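Local coordinates for protein K5 lyase (PDB 2X3H) that probably cleaves the K5 capsular polysaccharide, a glycosaminoglycan of the bacterial host, by a lyase mechanism, as part of a trimeric phage tail spike, at residues S161-S166 and I186-D191; I330-M335 and S365-Y370. All blocks are in the same frame, centred on the assembly; numbering follows the deposited sequence.

Both contacts join neighbouring parallel strands of the same chain. Each joins equivalent strands of successive coils of what is consistent with a parallel beta-helix. The centre of contact 1 is about 26 Å from the centre of the chain, that of contact 2 about 9 Å, and their nearest atoms are about 23 Å apart. They belong to different runs of stacked strands. Contact 1 is mostly buried, with Y188 and N190 partly exposed, and no other subunit touches it. Contact 2 is more deeply buried and reaches the trimer interface. Contact 1 adds a ring face, an amide and a water to its ladder; contact 2 uses a serine hydroxyl and ring edges.

Contact 1. Residues S161-S166 and I186-D191; sequences SLAGGS and IAYPND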
loop_
_atom_site.group_PDB
_atom_site.type_symbol
_atom_site.label_atom_id
_atom_site.label_comp_id
_atom_site.label_asym_id
_atom_site.label_seq_id
_atom_site.Cartn_x
_atom_site.Cartn_y
_atom_site.Cartn_z
ATOM N N SER A 161 -6.958 25.108 20.328
ATOM C CA SER A 161 -6.866 25.783 19.031
ATOM C C SER A 161 -5.436 26.230 18.764
ATOM O O SER A 161 -4.800 26.873 19.611
ATOM C CB SER A 161 -7.774 27.023 18.992
ATOM O OG SER A 161 -9.130 26.694 19.222
ATOM N N LEU A 162 -4.928 25.877 17.587
ATOM C CA LEU A 162 -3.731 26.505 17.041
ATOM C C LEU A 162 -4.222 27.511 16.010
ATOM O O LEU A 162 -4.499 27.161 14.855
ATOM C CB LEU A 162 -2.798 25.469 16.406
ATOM C CG LEU A 162 -2.350 24.336 17.336
ATOM C CD1 LEU A 162 -1.445 23.339 16.614
ATOM C CD2 LEU A 162 -1.671 24.884 18.607
ATOM N N ALA A 163 -4.382 28.755 16.459
ATOM C CA ALA A 163 -4.877 29.830 15.614
ATOM C C ALA A 163 -3.672 30.371 14.862
ATOM O O ALA A 163 -3.039 31.343 15.278
ATOM C CB ALA A 163 -5.534 30.917 16.460
ATOM N N GLY A 164 -3.335 29.700 13.769
ATOM C CA GLY A 164 -2.046 29.878 13.131
ATOM C C GLY A 164 -0.985 29.075 13.863
ATOM O O GLY A 164 -1.172 28.685 15.016
ATOM N N GLY A 165 0.137 28.834 13.200
ATOM C CA GLY A 165 1.269 28.218 13.872
ATOM C C GLY A 165 2.198 27.534 12.908
ATOM O O GLY A 165 1.783 27.084 11.831
ATOM N N SER A 166 3.468 27.492 13.287
ATOM C CA SER A 166 4.460 26.756 12.528
ATOM C C SER A 166 5.240 25.834 13.446
ATOM O O SER A 166 5.570 26.190 14.583
ATOM C CB SER A 166 5.418 27.709 11.797
ATOM O OG SER A 166 6.106 28.553 12.705
ATOM N N ILE A 186 -7.866 21.764 16.833
ATOM C CA ILE A 186 -8.086 22.411 15.540
ATOM C C ILE A 186 -6.926 23.347 15.238
ATOM O O ILE A 186 -6.536 24.138 16.078
ATOM C CB ILE A 186 -9.440 23.184 15.490
ATOM C CG1 ILE A 186 -9.587 23.929 14.166
ATOM C CG2 ILE A 186 -9.552 24.169 16.656
ATOM C CD1 ILE A 186 -10.849 24.736 14.028
ATOM N N ALA A 187 -6.381 23.244 14.031
ATOM C CA ALA A 187 -5.389 24.201 13.553
ATOM C C ALA A 187 -5.950 24.914 12.335
ATOM O O ALA A 187 -6.531 24.275 11.450
ATOM C CB ALA A 187 -4.085 23.486 13.209
ATOM N N TYR A 188 -5.797 26.239 12.276
ATOM C CA TYR A 188 -6.331 27.001 11.146
ATOM C C TYR A 188 -5.471 28.228 10.841
ATOM O O TYR A 188 -4.626 28.604 11.633
ATOM C CB TYR A 188 -7.795 27.403 11.388
ATOM C CG TYR A 188 -8.052 28.167 12.678
ATOM C CD1 TYR A 188 -8.401 27.500 13.849
ATOM C CD2 TYR A 188 -7.958 29.559 12.722
ATOM C CE1 TYR A 188 -8.640 28.187 15.036
ATOM C CE2 TYR A 188 -8.203 30.259 13.908
ATOM C CZ TYR A 188 -8.548 29.565 15.058
ATOM O OH TYR A 188 -8.795 30.255 16.240
ATOM N N PRO A 189 -5.666 28.836 9.661
ATOM C CA PRO A 189 -4.846 30.006 9.310
ATOM C C PRO A 189 -5.213 31.216 10.152
ATOM O O PRO A 189 -6.381 31.429 10.418
ATOM C CB PRO A 189 -5.217 30.275 7.842
ATOM C CG PRO A 189 -5.943 29.046 7.366
ATOM C CD PRO A 189 -6.601 28.460 8.588
ATOM N N ASN A 190 -4.216 32.000 10.552
ATOM C CA ASN A 190 -4.468 33.194 11.361
ATOM C C ASN A 190 -3.485 34.330 11.062
ATOM O O ASN A 190 -2.793 34.813 11.964
ATOM C CB ASN A 190 -4.458 32.826 12.851
ATOM C CG ASN A 190 -4.940 33.956 13.746
ATOM O OD1 ASN A 190 -5.761 34.780 13.340
ATOM N ND2 ASN A 190 -4.455 33.976 14.984
ATOM N N ASP A 191 -3.413 34.732 9.794
ATOM C CA ASP A 191 -4.118 34.010 8.728
ATOM C C ASP A 191 -3.239 33.415 7.625
ATOM O O ASP A 191 -3.681 33.266 6.481
ATOM C CB ASP A 191 -5.345 34.771 8.147
ATOM C CG ASP A 191 -5.746 35.965 9.011
ATOM O OD1 ASP A 191 -5.035 36.992 8.997
ATOM O OD2 ASP A 191 -6.795 35.877 9.687
HETATM O O HOH W 1 -10.384 28.891 17.969
#
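The ring of Y188 lies with one face over the backbone of A163. The A163 CA sits 4.0 Å from the centroid of the Y188 ring and 22° off the normal, a CH-pi contact. L162 O lies over the same face, also offset toward the rim. A163 CB comes close to the phenol end, 3.6 Å from Y188 CZ. The other flat group is the amide of N190. N190 ND2 donates to A163 O at 3.0 Å. The acceptor is nearly in the amide plane, but the donor stands above the carbonyl plane, 60° out of it. The Y188 ring reaches back over the neighbouring strand because its CG sits between the backbone N and the carbonyl carbon (chi1 55°). A water joins its OH to S161 OG, to which the water donates. Strands 131-134, 160-163, 186-188 and 218-221 stack in that order, as in a parallel beta-helix. L162 N bonds to I186 O, and Y188 N bonds to L162 O at 3.0 Å. G164 N then donates to Y188 O at 2.7 Å, just past the end of strand 160-163, where A163 centres an inverse gamma turn. S161, A163, I186 and Y188 share one face of the sheet. On the other, L162 CB meets A187 CB at 4.0 Å. L219 and D221 touch I186 and Y188, while F133 packs on L162.

Contact 2. Residues I330-M335 and S365-Y370; sequences INNVLM and SVFPSY
S365 OG lies between its own backbone N and carbonyl carbon (chi1 57°), which turns it to the N332 backbone. There S365 OG accepts the N-H of N332 N at 2.9 Å in a nearly straight bond. N332 has left-handed backbone angles (phi 62°), and the hydroxyl takes its N-H where the regular pairing is broken. F367 has CG anti to its carbonyl carbon (chi1 -62°), and its ring runs beside the N332 side chain. V333 O lies near the ring plane at its edge, 3.6 Å from F367 CD1. Strands 302-309, 329-336, 363-369 and 386-389 stack in parallel, in that order, as in a parallel beta-helix. S365 N donates to I330 O, and V333 N to S365 O at 3.0 Å. F367 N returns to V333 O at 2.8 Å, and M335 N meets F367 O at 3.1 Å. A weak bond from S369 N to M335 O follows, where P368 and S369 centre inverse gamma turns. V333 CB and V366 CG1 pack on the face that also carries M335. The extended M335 chain lays CG 3.9 Å from Y370 CE2, with its sulfur oblique to the ring in a Met-aromatic contact. The hydroxyl of Y370 is bonded to G374 O. The F367 ring also meets Y363 of a second subunit edge-to-face.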
loop_
_atom_site.group_PDB
_atom_site.type_symbol
_atom_site.label_atom_id
_atom_site.label_comp_id
_atom_site.label_asym_id
_atom_site.label_seq_id
_atom_site.Cartn_x
_atom_site.Cartn_y
_atom_site.Cartn_z
ATOM N N ILE A 330 -7.670 5.622 -4.584
ATOM C CA ILE A 330 -8.181 5.009 -3.365
ATOM C C ILE A 330 -7.769 3.538 -3.436
ATOM O O ILE A 330 -8.368 2.753 -4.162
ATOM C CB ILE A 330 -9.722 5.157 -3.289
ATOM C CG1 ILE A 330 -10.123 6.637 -3.307
ATOM C CG2 ILE A 330 -10.287 4.455 -2.058
ATOM C CD1 ILE A 330 -11.460 6.879 -3.972
ATOM N N ASN A 331 -6.722 3.176 -2.701
ATOM C CA ASN A 331 -6.148 1.836 -2.823
ATOM C C ASN A 331 -6.472 0.949 -1.622
ATOM O O ASN A 331 -6.356 1.371 -0.473
ATOM C CB ASN A 331 -4.625 1.915 -3.051
ATOM C CG ASN A 331 -4.049 0.626 -3.674
ATOM O OD1 ASN A 331 -3.205 -0.031 -3.076
ATOM N ND2 ASN A 331 -4.509 0.268 -4.869
ATOM N N ASN A 332 -6.908 -0.271 -1.906
ATOM C CA ASN A 332 -7.116 -1.309 -0.892
ATOM C C ASN A 332 -8.162 -0.952 0.159
ATOM O O ASN A 332 -7.832 -0.779 1.334
ATOM C CB ASN A 332 -5.794 -1.665 -0.203
ATOM C CG ASN A 332 -4.816 -2.349 -1.128
ATOM O OD1 ASN A 332 -3.616 -2.382 -0.847
ATOM N ND2 ASN A 332 -5.312 -2.880 -2.231
ATOM N N VAL A 333 -9.416 -0.859 -0.272
ATOM C CA VAL A 333 -10.550 -0.722 0.641
ATOM C C VAL A 333 -11.105 -2.117 0.929
ATOM O O VAL A 333 -11.680 -2.758 0.049
ATOM C CB VAL A 333 -11.672 0.145 0.047
ATOM C CG1 VAL A 333 -12.779 0.362 1.069
ATOM C CG2 VAL A 333 -11.109 1.485 -0.431
ATOM N N LEU A 334 -10.924 -2.584 2.155
ATOM C CA LEU A 334 -11.445 -3.883 2.570
ATOM C C LEU A 334 -12.663 -3.616 3.446
ATOM O O LEU A 334 -12.542 -3.043 4.531
ATOM C CB LEU A 334 -10.360 -4.654 3.329
ATOM C CG LEU A 334 -10.719 -6.001 3.981
ATOM C CD1 LEU A 334 -11.770 -6.793 3.244
ATOM C CD2 LEU A 334 -9.471 -6.838 4.318
ATOM N N MET A 335 -13.838 -3.996 2.959
ATOM C CA MET A 335 -15.073 -3.728 3.698
ATOM C C MET A 335 -15.838 -5.023 3.983
ATOM O O MET A 335 -15.957 -5.896 3.122
ATOM C CB MET A 335 -15.933 -2.730 2.916
ATOM C CG MET A 335 -17.283 -2.383 3.554
ATOM S SD MET A 335 -17.947 -0.950 2.701
ATOM C CE MET A 335 -19.721 -1.174 2.849
ATOM N N SER A 365 -9.364 0.533 -5.723
ATOM C CA SER A 365 -9.225 -0.932 -5.669
ATOM C C SER A 365 -9.896 -1.423 -4.397
ATOM O O SER A 365 -9.594 -0.942 -3.302
ATOM C CB SER A 365 -7.759 -1.368 -5.754
ATOM O OG SER A 365 -6.973 -0.790 -4.724
ATOM N N VAL A 366 -10.809 -2.378 -4.553
ATOM C CA VAL A 366 -11.756 -2.690 -3.488
ATOM C C VAL A 366 -11.992 -4.184 -3.280
ATOM O O VAL A 366 -11.861 -4.979 -4.218
ATOM C CB VAL A 366 -13.109 -1.997 -3.744
ATOM C CG1 VAL A 366 -12.907 -0.468 -3.849
ATOM C CG2 VAL A 366 -13.763 -2.547 -4.992
ATOM N N PHE A 367 -12.374 -4.518 -2.045
ATOM C CA PHE A 367 -12.622 -5.888 -1.612
ATOM C C PHE A 367 -13.968 -5.893 -0.867
ATOM O O PHE A 367 -13.994 -5.708 0.359
ATOM C CB PHE A 367 -11.515 -6.325 -0.632
ATOM C CG PHE A 367 -10.137 -6.326 -1.230
ATOM C CD1 PHE A 367 -9.358 -5.176 -1.212
ATOM C CD2 PHE A 367 -9.625 -7.471 -1.828
ATOM C CE1 PHE A 367 -8.070 -5.179 -1.778
ATOM C CE2 PHE A 367 -8.367 -7.487 -2.384
ATOM C CZ PHE A 367 -7.579 -6.352 -2.367
ATOM N N PRO A 368 -15.091 -6.063 -1.594
ATOM C CA PRO A 368 -16.434 -6.131 -0.990
ATOM C C PRO A 368 -16.686 -7.511 -0.358
ATOM O O PRO A 368 -17.446 -8.330 -0.886
ATOM C CB PRO A 368 -17.366 -5.860 -2.178
ATOM C CG PRO A 368 -16.600 -6.434 -3.369
ATOM C CD PRO A 368 -15.136 -6.121 -3.073
ATOM N N SER A 369 -16.021 -7.746 0.771
ATOM C CA SER A 369 -16.121 -9.023 1.487
ATOM C C SER A 369 -17.379 -9.066 2.355
ATOM O O SER A 369 -17.318 -9.123 3.593
ATOM C CB SER A 369 -14.857 -9.241 2.320
ATOM O OG SER A 369 -13.707 -9.199 1.472
ATOM N N TYR A 370 -18.524 -9.012 1.690
ATOM C CA TYR A 370 -19.815 -8.997 2.360
ATOM C C TYR A 370 -20.900 -9.457 1.388
ATOM O O TYR A 370 -20.697 -9.451 0.159
ATOM C CB TYR A 370 -20.116 -7.594 2.897
ATOM C CG TYR A 370 -20.123 -6.489 1.852
ATOM C CD1 TYR A 370 -21.201 -6.335 0.982
ATOM C CD2 TYR A 370 -19.065 -5.581 1.762
ATOM C CE1 TYR A 370 -21.218 -5.315 0.030
ATOM C CE2 TYR A 370 -19.073 -4.561 0.814
ATOM C CZ TYR A 370 -20.141 -4.430 -0.042
ATOM O OH TYR A 370 -20.160 -3.417 -0.970
#